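PDB 3OEP: urea carboxylase from Thermus thermophilus, which is a KipI-KipA homologue of uncertain function with cyclophilin-like domains, its family being generally assigned ATP binding and hydrolase activity. Local coordinates for residues A[36-41]-A[240-244]; A[290-296]-A[331-337]. Numbering follows the deposited sequence.

How the interactions relate
Both contacts are largely buried, but they hold different elements. Interaction 1 ties strand 36-42, at the edge of a three-stranded sheet in the carboxyltransferase C/D family region, to the loop between strand 233-235 and helix 255-264. Its segments are separated by 198 residues. Interaction 2 lies wholly within the A/B region, where two neighbouring strands of one sheet pair along their length. The chemistry follows the place. At the loop, a buried aspartate, backbone amides and bound water do the work, and Phe240 is exposed. Between the strands, six backbone hydrogen bonds do the pairing; most side chains are small or apolar, with Arg331, Tyr333 and Tyr296 forming a polar end. The nearest atoms of the two are about 14 Å apart.

Interaction 1 of 2, residues A[36-41]-A[240-244]; sequences LLDAVP and FLGGH
Gly243 N donates to Asp38 OD1 at 3.1 Å and, in a weak bond, to Asp38 OD2 at 3.2 Å. Leu241 N donates to Leu37 O at 2.9 Å. Water 1 donates to Asp38 OD1 (2.4 Å) and Ala39 O (3.0 Å), accepts from His244 N (3.1 Å), and meets His244 ND1 (2.8 Å). Residues 36-41 are a strand with a classic beta bulge: Leu37 (psi -33°) and Asp38 both face Glu49. Asp38 has chi1 -132°, between wells. Leu241 has positive phi (61°), and the loop then turns into a 3-10 segment at Gly243. A CB on Gly243 would clash with Asp38 OD2. Leu37 CA lies 5.5 Å from Phe240 CA, Asp38 CA 4.4 Å from Leu241 CA, and Val40 CA 4.7 Å from His244 CA. Leu37 CD2 meets Phe240 CD2 at 3.8 Å, and Leu36 CD2 meets Leu241 CD2 at 4.1 Å. The loop lines one edge of the sheet whose next strand is 45-50; Leu36, Pro41 and His244 touch helix 15-30.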
loop_
_atom_site.group_PDB
_atom_site.type_symbol
_atom_site.label_atom_id
_atom_site.label_comp_id
_atom_site.label_asym_id
_atom_site.label_seq_id
_atom_site.Cartn_x
_atom_site.Cartn_y
_atom_site.Cartn_z
ATOM N N LEU A 36 -4.724 13.921 11.298
ATOM C CA LEU A 36 -4.729 12.464 11.444
ATOM C C LEU A 36 -4.721 11.830 10.060
ATOM O O LEU A 36 -5.596 12.119 9.241
ATOM C CB LEU A 36 -5.954 11.978 12.218
ATOM C CG LEU A 36 -5.966 10.468 12.480
ATOM C CD1 LEU A 36 -4.852 10.103 13.452
ATOM C CD2 LEU A 36 -7.313 10.004 12.994
ATOM N N LEU A 37 -3.730 10.974 9.816
ATOM C CA LEU A 37 -3.539 10.327 8.521
ATOM C C LEU A 37 -4.073 8.900 8.497
ATOM O O LEU A 37 -4.539 8.435 7.464
ATOM C CB LEU A 37 -2.055 10.345 8.146
ATOM C CG LEU A 37 -1.388 11.722 8.136
ATOM C CD1 LEU A 37 0.064 11.614 7.696
ATOM C CD2 LEU A 37 -2.150 12.698 7.238
ATOM N N ASP A 38 -3.995 8.196 9.626
ATOM C CA ASP A 38 -4.551 6.853 9.719
ATOM C C ASP A 38 -4.718 6.439 11.175
ATOM O O ASP A 38 -4.021 6.942 12.057
ATOM C CB ASP A 38 -3.634 5.842 9.009
ATOM C CG ASP A 38 -4.392 4.905 8.075
ATOM O OD1 ASP A 38 -5.637 4.901 8.085
ATOM O OD2 ASP A 38 -3.726 4.163 7.324
ATOM N N ALA A 39 -5.658 5.526 11.396
ATOM C CA ALA A 39 -5.890 4.902 12.692
ATOM C C ALA A 39 -6.186 3.439 12.403
ATOM O O ALA A 39 -7.254 3.102 11.875
ATOM C CB ALA A 39 -7.064 5.557 13.398
ATOM N N VAL A 40 -5.231 2.571 12.716
ATOM C CA VAL A 40 -5.305 1.176 12.303
ATOM C C VAL A 40 -5.250 0.239 13.507
ATOM O O VAL A 40 -4.218 0.140 14.176
ATOM C CB VAL A 40 -4.164 0.811 11.335
ATOM C CG1 VAL A 40 -4.396 -0.594 10.762
ATOM C CG2 VAL A 40 -4.045 1.840 10.197
ATOM N N PRO A 41 -6.359 -0.459 13.784
ATOM C CA PRO A 41 -6.345 -1.438 14.856
ATOM C C PRO A 41 -6.057 -2.847 14.336
ATOM O O PRO A 41 -6.491 -3.212 13.243
ATOM C CB PRO A 41 -7.759 -1.340 15.408
ATOM C CG PRO A 41 -8.595 -1.095 14.174
ATOM C CD PRO A 41 -7.720 -0.291 13.227
ATOM N N PHE A 240 -5.927 8.402 2.422
ATOM C CA PHE A 240 -5.788 8.482 3.868
ATOM C C PHE A 240 -6.966 7.838 4.588
ATOM O O PHE A 240 -8.046 7.674 4.017
ATOM C CB PHE A 240 -5.632 9.944 4.278
ATOM C CG PHE A 240 -4.413 10.584 3.701
ATOM C CD1 PHE A 240 -4.471 11.248 2.483
ATOM C CD2 PHE A 240 -3.197 10.479 4.348
ATOM C CE1 PHE A 240 -3.335 11.826 1.939
ATOM C CE2 PHE A 240 -2.057 11.051 3.809
ATOM C CZ PHE A 240 -2.126 11.726 2.602
ATOM N N LEU A 241 -6.728 7.458 5.842
ATOM C CA LEU A 241 -7.759 6.904 6.730
ATOM C C LEU A 241 -8.364 5.606 6.178
ATOM O O LEU A 241 -9.519 5.282 6.460
ATOM C CB LEU A 241 -8.849 7.947 7.021
ATOM C CG LEU A 241 -8.343 9.248 7.664
ATOM C CD1 LEU A 241 -9.431 10.312 7.649
ATOM C CD2 LEU A 241 -7.845 9.010 9.075
ATOM N N GLY A 242 -7.567 4.860 5.413
ATOM C CA GLY A 242 -8.015 3.594 4.822
ATOM C C GLY A 242 -7.243 2.363 5.263
ATOM O O GLY A 242 -7.554 1.252 4.835
ATOM N N GLY A 243 -6.235 2.541 6.114
ATOM C CA GLY A 243 -5.405 1.425 6.555
ATOM C C GLY A 243 -6.162 0.338 7.295
ATOM O O GLY A 243 -5.802 -0.840 7.225
ATOM N N HIS A 244 -7.222 0.726 7.996
ATOM C CA HIS A 244 -8.056 -0.230 8.721
ATOM C C HIS A 244 -8.810 -1.193 7.788
ATOM O O HIS A 244 -9.368 -2.195 8.244
ATOM C CB HIS A 244 -9.036 0.506 9.654
ATOM C CG HIS A 244 -10.132 1.240 8.942
ATOM N ND1 HIS A 244 -9.921 2.406 8.237
ATOM C CD2 HIS A 244 -11.456 0.973 8.839
ATOM C CE1 HIS A 244 -11.068 2.822 7.726
ATOM N NE2 HIS A 244 -12.016 1.973 8.081
HETATM O O HOH W 1 -7.499 3.637 8.964
HETATM O O HOH W 2 -8.477 -3.138 10.801
#

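Interaction 2 of 2, residues A[290-296]-A[331-337]; sequences VAAFAGY and RGYLAVA
Two antiparallel neighbours of a five-stranded sheet, 290-295 and 331-336, pair in the cyclophilin-like A/B region. Ala291, Phe293, Leu334 and Val336 share one face. Ala291 CB lies 4.1 Å from Leu334 CD1 and 4.2 Å from Val336 CG1. Phe293 (chi1 t) brings CE2 to 4.1 Å from Gly332 CA, and its ring also meets Phe323. Ala292, Ala294, Tyr333 and Ala335 share the other face, where helix 255-264 packs. The segment axes approach to 4.6 Å at 160°. Hydrogen-bonded pairs are Ala292 with Ala335 and Ala294 with Tyr333; non-hydrogen-bonded pairs are Ala291 with Val336, Phe293 with Leu334 and Gly295 with Gly332. Ala292 N to Ala335 O and Ala335 N to Ala292 O are both 2.9 Å. Ala294 N to Tyr333 O is 3.0 Å and Tyr333 N to Ala294 O is 2.8 Å. Ala337 N to Val290 O is 2.9 Å. Gly295 has phi 99°, and a CB there would clash with Arg331 O. Glu275 forms a salt bridge with Arg331 NH1 and a hydrogen bond with Tyr333 OH, Gly481 O takes Arg331 NE, and Tyr296 OH reaches Arg384 O. At this end Tyr296 N donates to Arg331 O at 3.0 Å and 175°.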
loop_
_atom_site.group_PDB
_atom_site.type_symbol
_atom_site.label_atom_id
_atom_site.label_comp_id
_atom_site.label_asym_id
_atom_site.label_seq_id
_atom_site.Cartn_x
_atom_site.Cartn_y
_atom_site.Cartn_z
ATOM N N VAL A 290 0.296 23.458 -20.993
ATOM C CA VAL A 290 1.489 23.788 -20.250
ATOM C C VAL A 290 1.680 22.663 -19.249
ATOM O O VAL A 290 0.773 22.333 -18.476
ATOM C CB VAL A 290 1.409 25.155 -19.581
ATOM C CG1 VAL A 290 2.616 25.384 -18.670
ATOM C CG2 VAL A 290 1.345 26.235 -20.650
ATOM N N ALA A 291 2.843 22.032 -19.326
ATOM C CA ALA A 291 3.161 20.880 -18.506
ATOM C C ALA A 291 4.491 21.106 -17.804
ATOM O O ALA A 291 5.254 21.998 -18.174
ATOM C CB ALA A 291 3.217 19.612 -19.384
ATOM N N ALA A 292 4.767 20.312 -16.777
ATOM C CA ALA A 292 6.050 20.386 -16.091
ATOM C C ALA A 292 6.556 18.993 -15.780
ATOM O O ALA A 292 5.777 18.105 -15.431
ATOM C CB ALA A 292 5.939 21.194 -14.810
ATOM N N PHE A 293 7.868 18.831 -15.917
ATOM C CA PHE A 293 8.555 17.586 -15.670
ATOM C C PHE A 293 9.461 17.774 -14.458
ATOM O O PHE A 293 10.183 18.766 -14.362
ATOM C CB PHE A 293 9.361 17.192 -16.912
ATOM C CG PHE A 293 10.296 16.044 -16.688
ATOM C CD1 PHE A 293 11.638 16.150 -17.037
ATOM C CD2 PHE A 293 9.845 14.864 -16.114
ATOM C CE1 PHE A 293 12.509 15.094 -16.826
ATOM C CE2 PHE A 293 10.715 13.803 -15.899
ATOM C CZ PHE A 293 12.048 13.924 -16.252
ATOM N N ALA A 294 9.374 16.851 -13.503
ATOM C CA ALA A 294 10.216 16.890 -12.312
ATOM C C ALA A 294 10.565 15.467 -11.899
ATOM O O ALA A 294 10.005 14.505 -12.427
ATOM C CB ALA A 294 9.524 17.634 -11.171
ATOM N N GLY A 295 11.492 15.341 -10.957
ATOM C CA GLY A 295 12.007 14.036 -10.563
ATOM C C GLY A 295 13.332 13.744 -11.231
ATOM O O GLY A 295 14.065 14.663 -11.613
ATOM N N TYR A 296 13.646 12.460 -11.363
ATOM C CA TYR A 296 14.974 12.031 -11.777
ATOM C C TYR A 296 14.898 10.832 -12.707
ATOM O O TYR A 296 13.843 10.236 -12.877
ATOM C CB TYR A 296 15.820 11.674 -10.547
ATOM C CG TYR A 296 15.856 12.776 -9.514
ATOM C CD1 TYR A 296 16.847 13.748 -9.537
ATOM C CD2 TYR A 296 14.885 12.853 -8.517
ATOM C CE1 TYR A 296 16.867 14.769 -8.599
ATOM C CE2 TYR A 296 14.897 13.865 -7.582
ATOM C CZ TYR A 296 15.890 14.819 -7.623
ATOM O OH TYR A 296 15.893 15.823 -6.687
ATOM N N ARG A 331 12.578 7.683 -11.306
ATOM C CA ARG A 331 11.167 8.048 -11.177
ATOM C C ARG A 331 10.914 9.507 -11.536
ATOM O O ARG A 331 11.461 10.418 -10.922
ATOM C CB ARG A 331 10.693 7.759 -9.759
ATOM C CG ARG A 331 9.189 7.755 -9.560
ATOM C CD ARG A 331 8.833 7.126 -8.206
ATOM N NE ARG A 331 9.460 5.809 -8.073
ATOM C CZ ARG A 331 8.927 4.647 -8.444
ATOM N NH1 ARG A 331 7.690 4.568 -8.909
ATOM N NH2 ARG A 331 9.638 3.537 -8.301
ATOM N N GLY A 332 10.068 9.704 -12.539
ATOM C CA GLY A 332 9.724 11.034 -13.026
ATOM C C GLY A 332 8.256 11.352 -12.821
ATOM O O GLY A 332 7.429 10.446 -12.616
ATOM N N TYR A 333 7.947 12.649 -12.875
ATOM C CA TYR A 333 6.595 13.177 -12.720
ATOM C C TYR A 333 6.266 14.160 -13.830
ATOM O O TYR A 333 7.084 15.009 -14.181
ATOM C CB TYR A 333 6.438 13.878 -11.363
ATOM C CG TYR A 333 6.590 12.890 -10.255
ATOM C CD1 TYR A 333 7.839 12.608 -9.723
ATOM C CD2 TYR A 333 5.492 12.156 -9.808
ATOM C CE1 TYR A 333 7.990 11.644 -8.737
ATOM C CE2 TYR A 333 5.633 11.192 -8.827
ATOM C CZ TYR A 333 6.876 10.940 -8.295
ATOM O OH TYR A 333 7.009 9.972 -7.327
ATOM N N LEU A 334 5.064 14.035 -14.379
ATOM C CA LEU A 334 4.572 14.982 -15.367
ATOM C C LEU A 334 3.263 15.561 -14.861
ATOM O O LEU A 334 2.296 14.829 -14.667
ATOM C CB LEU A 334 4.364 14.296 -16.710
ATOM C CG LEU A 334 3.941 15.197 -17.871
ATOM C CD1 LEU A 334 5.084 16.117 -18.271
ATOM C CD2 LEU A 334 3.477 14.341 -19.047
ATOM N N ALA A 335 3.251 16.875 -14.645
ATOM C CA ALA A 335 2.051 17.607 -14.248
ATOM C C ALA A 335 1.553 18.433 -15.424
ATOM O O ALA A 335 2.331 18.808 -16.302
ATOM C CB ALA A 335 2.353 18.505 -13.065
ATOM N N VAL A 336 0.252 18.701 -15.443
ATOM C CA VAL A 336 -0.338 19.588 -16.439
ATOM C C VAL A 336 -1.151 20.661 -15.738
ATOM O O VAL A 336 -1.799 20.399 -14.724
ATOM C CB VAL A 336 -1.219 18.821 -17.454
ATOM C CG1 VAL A 336 -0.366 17.811 -18.230
ATOM C CG2 VAL A 336 -2.377 18.132 -16.755
ATOM N N ALA A 337 -1.103 21.874 -16.279
ATOM C CA ALA A 337 -1.825 22.999 -15.704
ATOM C C ALA A 337 -3.307 22.648 -15.620
ATOM O O ALA A 337 -3.925 22.303 -16.638
ATOM C CB ALA A 337 -1.620 24.244 -16.548
#